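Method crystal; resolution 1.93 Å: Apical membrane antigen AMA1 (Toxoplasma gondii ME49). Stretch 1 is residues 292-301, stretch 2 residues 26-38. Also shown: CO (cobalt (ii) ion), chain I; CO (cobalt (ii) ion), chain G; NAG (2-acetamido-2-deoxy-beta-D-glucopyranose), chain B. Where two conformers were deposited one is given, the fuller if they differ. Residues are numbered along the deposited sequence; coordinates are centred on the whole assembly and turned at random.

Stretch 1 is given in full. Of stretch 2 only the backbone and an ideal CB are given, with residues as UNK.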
ATOM      1  N   HIS A 292      -7.917  -9.825 -11.781  1.00 37.46           N
ATOM      2  CA  HIS A 292      -7.137 -10.138 -10.590  1.00 33.58           C
ATOM      3  C   HIS A 292      -5.667  -9.916 -10.939  1.00 34.76           C
ATOM      4  O   HIS A 292      -5.035 -10.779 -11.539  1.00 33.69           O
ATOM      5  CB  HIS A 292      -7.364 -11.584 -10.102  1.00 36.66           C
ATOM      6  CG  HIS A 292      -8.786 -11.893  -9.743  1.00 39.87           C
ATOM      7  ND1 HIS A 292      -9.814 -11.811 -10.654  1.00 52.25           N
ATOM      8  CD2 HIS A 292      -9.344 -12.301  -8.581  1.00 36.85           C
ATOM      9  CE1 HIS A 292     -10.953 -12.131 -10.058  1.00 51.51           C
ATOM     10  NE2 HIS A 292     -10.697 -12.431  -8.796  1.00 40.77           N
ATOM     11  N   SER A 293      -5.125  -8.761 -10.561  1.00 23.17           N
ATOM     12  CA  SER A 293      -3.732  -8.401 -10.893  1.00 20.71           C
ATOM     13  C   SER A 293      -2.728  -9.348 -10.287  1.00 21.80           C
ATOM     14  O   SER A 293      -1.617  -9.475 -10.787  1.00 24.33           O
ATOM     15  CB  SER A 293      -3.424  -6.960 -10.410  1.00 21.89           C
ATOM     16  OG  SER A 293      -3.474  -6.931  -8.982  1.00 21.77           O
ATOM     17  N   GLY A 294      -3.102  -9.991  -9.186  1.00 22.40           N
ATOM     18  CA  GLY A 294      -2.169 -10.741  -8.376  1.00 24.86           C
ATOM     19  C   GLY A 294      -0.983  -9.941  -7.852  1.00 24.51           C
ATOM     20  O   GLY A 294       0.022 -10.528  -7.420  1.00 22.35           O
ATOM     21  N   GLY A 295      -1.057  -8.611  -7.912  1.00 22.34           N
ATOM     22  CA  GLY A 295       0.055  -7.781  -7.442  1.00 21.54           C
ATOM     23  C   GLY A 295       1.028  -7.389  -8.532  1.00 23.33           C
ATOM     24  O   GLY A 295       1.994  -6.669  -8.278  1.00 21.51           O
ATOM     25  N   VAL A 296       0.776  -7.869  -9.753  1.00 23.06           N
ATOM     26  CA  VAL A 296       1.596  -7.523 -10.901  1.00 24.00           C
ATOM     27  C   VAL A 296       1.252  -6.145 -11.414  1.00 24.34           C
ATOM     28  O   VAL A 296       0.076  -5.836 -11.601  1.00 25.16           O
ATOM     29  CB  VAL A 296       1.400  -8.544 -12.063  1.00 29.12           C
ATOM     30  CG1 VAL A 296       2.311  -8.182 -13.245  1.00 25.22           C
ATOM     31  CG2 VAL A 296       1.644  -9.984 -11.560  1.00 27.27           C
ATOM     32  N   GLY A 297       2.257  -5.337 -11.722  1.00 22.68           N
ATOM     33  CA  GLY A 297       1.998  -3.984 -12.154  1.00 25.00           C
ATOM     34  C   GLY A 297       3.181  -3.053 -12.011  1.00 24.30           C
ATOM     35  O   GLY A 297       4.220  -3.451 -11.480  1.00 26.19           O
ATOM     36  N   ARG A 298       3.049  -1.836 -12.517  1.00 22.41           N
ATOM     37  CA  ARG A 298       4.109  -0.840 -12.497  1.00 23.60           C
ATOM     38  C   ARG A 298       4.042  -0.210 -11.120  1.00 23.01           C
ATOM     39  O   ARG A 298       3.592   0.891 -10.957  1.00 23.16           O
ATOM     40  CB  ARG A 298       3.825   0.203 -13.568  1.00 22.85           C
ATOM     41  CG  ARG A 298       4.966   1.153 -13.832  1.00 23.86           C
ATOM     42  CD  ARG A 298       4.624   2.260 -14.814  1.00 29.08           C
ATOM     43  NE  ARG A 298       4.262   1.777 -16.130  1.00 31.59           N
ATOM     44  CZ  ARG A 298       3.136   2.067 -16.764  1.00 28.77           C
ATOM     45  NH1 ARG A 298       2.246   2.870 -16.240  1.00 26.74           N
ATOM     46  NH2 ARG A 298       2.930   1.573 -17.954  1.00 35.14           N
ATOM     47  N   ASN A 299       4.510  -0.973 -10.156  1.00 22.45           N
ATOM     48  CA  ASN A 299       4.431  -0.666  -8.730  1.00 22.32           C
ATOM     49  C   ASN A 299       5.667  -0.004  -8.126  1.00 23.19           C
ATOM     50  O   ASN A 299       5.644   0.385  -6.948  1.00 20.30           O
ATOM     51  CB  ASN A 299       4.214  -1.946  -7.932  1.00 22.80           C
ATOM     52  CG  ASN A 299       2.990  -2.704  -8.352  1.00 25.64           C
ATOM     53  OD1 ASN A 299       2.016  -2.124  -8.824  1.00 23.17           O
ATOM     54  ND2 ASN A 299       3.014  -4.003  -8.136  1.00 22.71           N
ATOM     55  N   TYR A 300       6.719   0.130  -8.929  1.00 21.01           N
ATOM     56  CA  TYR A 300       8.063   0.394  -8.428  1.00 22.54           C
ATOM     57  C   TYR A 300       8.625   1.619  -9.072  1.00 25.44           C
ATOM     58  O   TYR A 300       8.423   1.870 -10.271  1.00 23.55           O
ATOM     59  CB  TYR A 300       8.982  -0.817  -8.704  1.00 20.94           C
ATOM     60  CG  TYR A 300       8.378  -2.094  -8.277  1.00 22.67           C
ATOM     61  CD1 TYR A 300       8.378  -2.451  -6.932  1.00 22.12           C
ATOM     62  CD2 TYR A 300       7.764  -2.939  -9.178  1.00 23.86           C
ATOM     63  CE1 TYR A 300       7.810  -3.576  -6.508  1.00 23.88           C
ATOM     64  CE2 TYR A 300       7.181  -4.102  -8.751  1.00 22.62           C
ATOM     65  CZ  TYR A 300       7.218  -4.414  -7.410  1.00 25.74           C
ATOM     66  OH  TYR A 300       6.645  -5.553  -6.940  1.00 25.10           O
ATOM     67  N   GLY A 301       9.329   2.426  -8.295  1.00 24.59           N
ATOM     68  CA  GLY A 301       9.941   3.578  -8.900  1.00 22.88           C
ATOM     69  C   GLY A 301      10.999   4.230  -8.060  1.00 26.65           C
ATOM     70  O   GLY A 301      11.190   3.867  -6.882  1.00 27.43           O
ATOM     71  N   UNK A  26      11.361  -8.149   0.446  1.00 29.45           N
ATOM     72  CA  UNK A  26      10.287  -7.271   0.876  1.00 27.77           C
ATOM     73  C   UNK A  26       9.747  -6.417  -0.263  1.00 29.89           C
ATOM     74  O   UNK A  26       8.669  -5.816  -0.132  1.00 29.97           O
ATOM     75  CB  UNK A  26      10.774  -6.371   2.013  1.00 27.77           C
ATOM     76  N   UNK A  27      10.482  -6.353  -1.371  1.00 28.35           N
ATOM     77  CA  UNK A  27      10.066  -5.513  -2.480  1.00 27.68           C
ATOM     78  C   UNK A  27       9.255  -6.260  -3.512  1.00 27.54           C
ATOM     79  O   UNK A  27       8.792  -5.665  -4.483  1.00 32.86           O
ATOM     80  CB  UNK A  27      11.292  -4.888  -3.149  1.00 27.68           C
ATOM     81  N   UNK A  28       9.094  -7.559  -3.335  1.00 27.58           N
ATOM     82  CA  UNK A  28       8.347  -8.373  -4.284  1.00 28.33           C
ATOM     83  C   UNK A  28       6.879  -8.424  -3.953  1.00 20.81           C
ATOM     84  O   UNK A  28       6.440  -9.281  -3.287  1.00 23.98           O
ATOM     85  CB  UNK A  28       8.914  -9.794  -4.329  1.00 28.33           C
ATOM     86  N   UNK A  29       6.143  -7.459  -4.448  1.00 25.91           N
ATOM     87  CA  UNK A  29       4.718  -7.376  -4.163  1.00 23.06           C
ATOM     88  C   UNK A  29       3.900  -8.470  -4.844  1.00 25.18           C
ATOM     89  O   UNK A  29       2.766  -8.754  -4.455  1.00 20.32           O
ATOM     90  CB  UNK A  29       4.190  -6.005  -4.591  1.00 23.06           C
ATOM     91  N   UNK A  30       4.449  -9.105  -5.864  1.00 25.67           N
ATOM     92  CA  UNK A  30       3.723 -10.239  -6.438  1.00 25.35           C
ATOM     93  C   UNK A  30       3.707 -11.450  -5.490  1.00 29.89           C
ATOM     94  O   UNK A  30       2.734 -12.200  -5.396  1.00 35.03           O
ATOM     95  CB  UNK A  30       4.350 -10.634  -7.777  1.00 25.35           C
ATOM     96  N   UNK A  31       4.858 -11.615  -4.834  1.00 28.25           N
ATOM     97  CA  UNK A  31       5.139 -12.704  -3.907  1.00 32.43           C
ATOM     98  C   UNK A  31       4.331 -12.647  -2.609  1.00 32.23           C
ATOM     99  O   UNK A  31       3.668 -13.582  -2.233  1.00 30.90           O
ATOM    100  CB  UNK A  31       6.631 -12.704  -3.569  1.00 32.43           C
ATOM    101  N   UNK A  32       4.386 -11.525  -1.930  1.00 29.57           N
ATOM    102  CA  UNK A  32       3.818 -11.369  -0.607  0.60 30.58           C
ATOM    103  C   UNK A  32       2.442 -10.694  -0.635  1.00 28.94           C
ATOM    104  O   UNK A  32       1.478 -11.158  -0.062  1.00 36.81           O
ATOM    105  CB  UNK A  32       4.777 -10.563   0.271  0.60 30.58           C
ATOM    106  N   UNK A  33       2.367  -9.567  -1.334  1.00 22.46           N
ATOM    107  CA  UNK A  33       1.090  -8.831  -1.301  1.00 23.24           C
ATOM    108  C   UNK A  33      -0.015  -9.577  -2.074  1.00 20.95           C
ATOM    109  O   UNK A  33      -1.116  -9.770  -1.557  1.00 20.02           O
ATOM    110  CB  UNK A  33       1.277  -7.430  -1.886  1.00 23.24           C
ATOM    111  N   UNK A  34       0.293  -9.944  -3.322  1.00 21.66           N
ATOM    112  CA  UNK A  34      -0.484 -10.916  -4.108  1.00 23.70           C
ATOM    113  C   UNK A  34      -1.871 -10.443  -4.579  1.00 25.44           C
ATOM    114  O   UNK A  34      -2.717 -11.256  -4.952  1.00 25.28           O
ATOM    115  CB  UNK A  34      -0.665 -12.186  -3.274  1.00 23.70           C
ATOM    116  N   UNK A  35      -2.092  -9.140  -4.617  1.00 22.71           N
ATOM    117  CA  UNK A  35      -3.395  -8.626  -5.024  1.00 19.86           C
ATOM    118  C   UNK A  35      -3.241  -7.216  -5.559  1.00 17.84           C
ATOM    119  O   UNK A  35      -2.146  -6.686  -5.590  1.00 19.85           O
ATOM    120  CB  UNK A  35      -4.385  -8.653  -3.858  1.00 19.86           C
ATOM    121  N   UNK A  36      -4.342  -6.602  -5.994  1.00 17.56           N
ATOM    122  CA  UNK A  36      -4.301  -5.223  -6.403  1.00 20.73           C
ATOM    123  C   UNK A  36      -3.860  -4.310  -5.264  1.00 19.75           C
ATOM    124  O   UNK A  36      -4.000  -4.646  -4.079  1.00 17.26           O
ATOM    125  CB  UNK A  36      -5.673  -4.794  -6.928  1.00 20.73           C
ATOM    126  N   UNK A  37      -3.294  -3.173  -5.639  1.00 20.13           N
ATOM    127  CA  UNK A  37      -2.795  -2.188  -4.673  1.00 19.92           C
ATOM    128  C   UNK A  37      -3.639  -0.931  -4.776  1.00 20.41           C
ATOM    129  O   UNK A  37      -4.141  -0.417  -3.779  1.00 19.81           O
ATOM    130  CB  UNK A  37      -1.318  -1.869  -4.914  1.00 19.92           C
ATOM    131  N   UNK A  38      -3.776  -0.419  -6.008  1.00 20.85           N
ATOM    132  CA  UNK A  38      -4.563   0.776  -6.209  1.00 18.90           C
ATOM    133  C   UNK A  38      -6.014   0.470  -5.876  1.00 18.40           C
ATOM    134  O   UNK A  38      -6.619   1.090  -4.996  1.00 20.52           O
ATOM    135  CB  UNK A  38      -4.423   1.293  -7.642  1.00 18.90           C
TER
HETATM  136 CO    CO I 508       8.770 -15.124   0.157  0.75 56.83          CO
HETATM  137 CO    CO G 506     -12.991 -12.114  -8.338  1.00 44.15          CO
HETATM  138  C1  NAG B 501       8.784 -12.361  -7.296  1.00 43.94           C
HETATM  139  C2  NAG B 501       9.866 -13.078  -8.097  1.00 45.99           C
HETATM  140  C3  NAG B 501       9.263 -13.954  -9.186  1.00 44.26           C
HETATM  141  C4  NAG B 501       8.209 -14.870  -8.585  1.00 46.70           C
HETATM  142  C5  NAG B 501       7.178 -14.049  -7.823  1.00 47.63           C
HETATM  143  C6  NAG B 501       6.121 -14.952  -7.197  1.00 42.92           C
HETATM  144  C7  NAG B 501      11.769 -11.576  -7.986  1.00 41.61           C
HETATM  145  C8  NAG B 501      12.539 -10.490  -8.676  1.00 37.97           C
HETATM  146  N2  NAG B 501      10.772 -12.110  -8.686  1.00 42.39           N
HETATM  147  O3  NAG B 501      10.292 -14.740  -9.796  1.00 54.61           O
HETATM  148  O4  NAG B 501       7.562 -15.606  -9.629  1.00 56.28           O
HETATM  149  O5  NAG B 501       7.814 -13.285  -6.798  1.00 42.01           O
HETATM  150  O6  NAG B 501       6.721 -15.752  -6.173  1.00 47.36           O
HETATM  151  O7  NAG B 501      12.040 -11.947  -6.855  1.00 50.33           O

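Position 26 lies out of reach of stretch 1, so nothing visible restricts it; it is Arg 26. At position 27 the CB points sideways, and many side chains would fit. Phe 27 sits here with its ring leading away, and it meets the tyrosine mainly through its backbone, O lying 3.1 Å from CE1 of Tyr 300.

At position 28 the CB points away from stretch 1, but the sugar's C1 is close by with no visible partner, which calls for an asparagine. Asn 28 is indeed glycosylated, ND2 being joined to C1 of NAG at 1.5 Å, while its OD1 accepts a hydrogen bond from N of position 31 at 3.1 Å.

Position 29 points toward stretch 1, its ideal CB 3.4 Å from OH of Tyr 300. The backbone already serves the hydroxyl, N donating to OH of Tyr 300 at 3.2 Å, so an apolar chain of middling size would suit. Leu 29 packs CD1 3.8 Å from CE1 of Tyr 300.

Position 30 points sideways, with O of Gly 295 and the methyl CG2 of Val 296 both within 5 Å of its ideal CB. A small side chain with polar and apolar parts, threonine above all, would answer both; serine or valine would answer one. Thr 30 places CG2 4.0 Å from CG2 of Val 296, and its OG1 lies 2.9 Å from the O of water 1, which also bonds Gly 295 and Tyr 300.

Position 31 points away, but toward a cobalt ion, so a metal ligand is likely: His 31 binds it through NE2 at 1.7 Å from CO. Position 32, out of reach, is His 32. Position 33 points toward stretch 1 yet finds nothing within 5.5 Å of its CB, leaving room for a large residue; His 33 turns back to its own stretch, NE2 donating to O of position 36 at 2.9 Å.

Position 34 points its CB away, so many side chains would suit. Gln 34 approaches through its backbone, CA lying 3.4 Å from O of Gly 294. Position 35 also points away, leaving its side chain without direct contact to stretch 1; in Ser 35 the backbone O lies 3.1 Å from CA of Gly 295.

At position 36 an ideal CB would stand 3.7 Å from OG of Ser 293, so a small residue fits easily; it is Gly 36. Position 37 points toward Asn 299, and an aliphatic chain could reach it: Ile 37 brings CD1 3.8 Å from ND2 of Asn 299. Position 38, out of reach, is Tyr 38.

Stretch 2, residues 26-38: RFNLTHHHQSGIY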
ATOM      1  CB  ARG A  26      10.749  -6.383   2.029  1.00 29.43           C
ATOM      2  CG  ARG A  26      11.671  -5.286   1.654  1.00 32.23           C
ATOM      3  CD  ARG A  26      12.284  -4.616   2.876  1.00 41.43           C
ATOM      4  NE  ARG A  26      12.765  -5.592   3.846  1.00 50.18           N
ATOM      5  CZ  ARG A  26      13.263  -5.292   5.042  1.00 57.25           C
ATOM      6  NH1 ARG A  26      13.364  -4.017   5.437  1.00 57.44           N
ATOM      7  NH2 ARG A  26      13.666  -6.285   5.829  1.00 55.85           N
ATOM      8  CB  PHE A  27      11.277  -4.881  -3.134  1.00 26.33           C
ATOM      9  CG  PHE A  27      12.018  -3.952  -2.223  1.00 29.13           C
ATOM     10  CD1 PHE A  27      11.417  -2.802  -1.770  1.00 25.12           C
ATOM     11  CD2 PHE A  27      13.300  -4.260  -1.772  1.00 34.03           C
ATOM     12  CE1 PHE A  27      12.077  -1.945  -0.913  1.00 30.61           C
ATOM     13  CE2 PHE A  27      13.966  -3.412  -0.916  1.00 30.31           C
ATOM     14  CZ  PHE A  27      13.366  -2.253  -0.488  1.00 29.95           C
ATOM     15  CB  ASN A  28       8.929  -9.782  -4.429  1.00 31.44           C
ATOM     16  CG  ASN A  28       8.345 -10.535  -5.614  1.00 38.53           C
ATOM     17  OD1 ASN A  28       7.314 -10.165  -6.127  1.00 36.37           O
ATOM     18  ND2 ASN A  28       9.027 -11.576  -6.063  1.00 27.17           N
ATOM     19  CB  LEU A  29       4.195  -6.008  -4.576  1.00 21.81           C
ATOM     20  CG  LEU A  29       4.780  -4.883  -3.731  1.00 18.17           C
ATOM     21  CD1 LEU A  29       4.637  -3.500  -4.379  1.00 22.88           C
ATOM     22  CD2 LEU A  29       4.075  -4.899  -2.322  1.00 21.23           C
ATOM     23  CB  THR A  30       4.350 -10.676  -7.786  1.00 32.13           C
ATOM     24  OG1 THR A  30       4.475  -9.537  -8.646  1.00 31.96           O
ATOM     25  CG2 THR A  30       3.466 -11.707  -8.440  1.00 37.75           C
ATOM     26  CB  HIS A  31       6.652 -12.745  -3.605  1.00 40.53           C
ATOM     27  CG  HIS A  31       7.076 -13.910  -2.763  1.00 43.59           C
ATOM     28  ND1 HIS A  31       6.475 -15.146  -2.850  1.00 43.36           N
ATOM     29  CD2 HIS A  31       8.060 -14.035  -1.839  1.00 48.87           C
ATOM     30  CE1 HIS A  31       7.051 -15.979  -2.002  1.00 41.45           C
ATOM     31  NE2 HIS A  31       8.018 -15.328  -1.375  1.00 23.32           N
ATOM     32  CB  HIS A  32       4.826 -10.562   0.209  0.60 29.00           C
ATOM     33  CG  HIS A  32       6.201 -11.129   0.139  0.60 30.85           C
ATOM     34  ND1 HIS A  32       7.339 -10.359   0.043  0.60 26.35           N
ATOM     35  CD2 HIS A  32       6.613 -12.416   0.142  0.60 34.76           C
ATOM     36  CE1 HIS A  32       8.391 -11.149  -0.003  0.60 34.60           C
ATOM     37  NE2 HIS A  32       7.980 -12.397   0.076  0.60 39.17           N
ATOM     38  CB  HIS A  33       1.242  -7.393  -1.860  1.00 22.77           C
ATOM     39  CG  HIS A  33      -0.044  -6.608  -1.849  1.00 21.39           C
ATOM     40  ND1 HIS A  33      -0.672  -6.231  -0.681  1.00 22.36           N
ATOM     41  CD2 HIS A  33      -0.818  -6.132  -2.862  1.00 19.17           C
ATOM     42  CE1 HIS A  33      -1.779  -5.562  -0.974  1.00 18.75           C
ATOM     43  NE2 HIS A  33      -1.889  -5.489  -2.289  1.00 20.14           N
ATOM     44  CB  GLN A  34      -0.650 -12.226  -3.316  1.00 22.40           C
ATOM     45  CG  GLN A  34       0.629 -12.969  -3.148  1.00 29.05           C
ATOM     46  CD  GLN A  34       0.425 -14.245  -2.373  1.00 37.86           C
ATOM     47  OE1 GLN A  34       0.558 -14.271  -1.160  1.00 38.57           O
ATOM     48  NE2 GLN A  34       0.069 -15.310  -3.080  1.00 41.97           N
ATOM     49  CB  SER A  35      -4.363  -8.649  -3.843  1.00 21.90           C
ATOM     50  OG  SER A  35      -5.706  -8.578  -4.288  1.00 23.13           O
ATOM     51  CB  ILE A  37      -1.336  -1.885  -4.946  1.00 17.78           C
ATOM     52  CG1 ILE A  37      -0.503  -3.158  -4.715  1.00 17.20           C
ATOM     53  CG2 ILE A  37      -0.844  -0.741  -4.022  1.00 21.16           C
ATOM     54  CD1 ILE A  37       0.898  -3.053  -5.156  1.00 21.00           C
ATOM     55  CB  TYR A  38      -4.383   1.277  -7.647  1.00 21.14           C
ATOM     56  CG  TYR A  38      -5.164   2.525  -7.970  1.00 20.65           C
ATOM     57  CD1 TYR A  38      -4.731   3.768  -7.551  1.00 21.98           C
ATOM     58  CD2 TYR A  38      -6.320   2.447  -8.722  1.00 23.76           C
ATOM     59  CE1 TYR A  38      -5.459   4.917  -7.868  1.00 25.28           C
ATOM     60  CE2 TYR A  38      -7.039   3.564  -9.053  1.00 22.54           C
ATOM     61  CZ  TYR A  38      -6.607   4.803  -8.629  1.00 26.34           C
ATOM     62  OH  TYR A  38      -7.336   5.910  -8.979  1.00 31.18           O
TER
HETATM   63  O   HOH W   1       4.672  -6.597  -8.653  1.00 24.78           O
HETATM   64  O   HOH W   2       0.495 -13.190  -7.255  1.00 34.94           O
HETATM   65  O   HOH W   3      -5.680  -9.635  -7.484  1.00 23.04           O
HETATM   66  O   HOH W   4     -12.410 -10.447  -6.770  1.00 30.84           O
HETATM   67  O   HOH W   5      10.480 -16.438  -1.076  1.00 53.24           O
HETATM   68  O   HOH W   6       8.629 -17.207   0.316  1.00 41.07           O
HETATM   69  O   HOH W   7       7.367 -15.483   1.726  1.00 49.23           O
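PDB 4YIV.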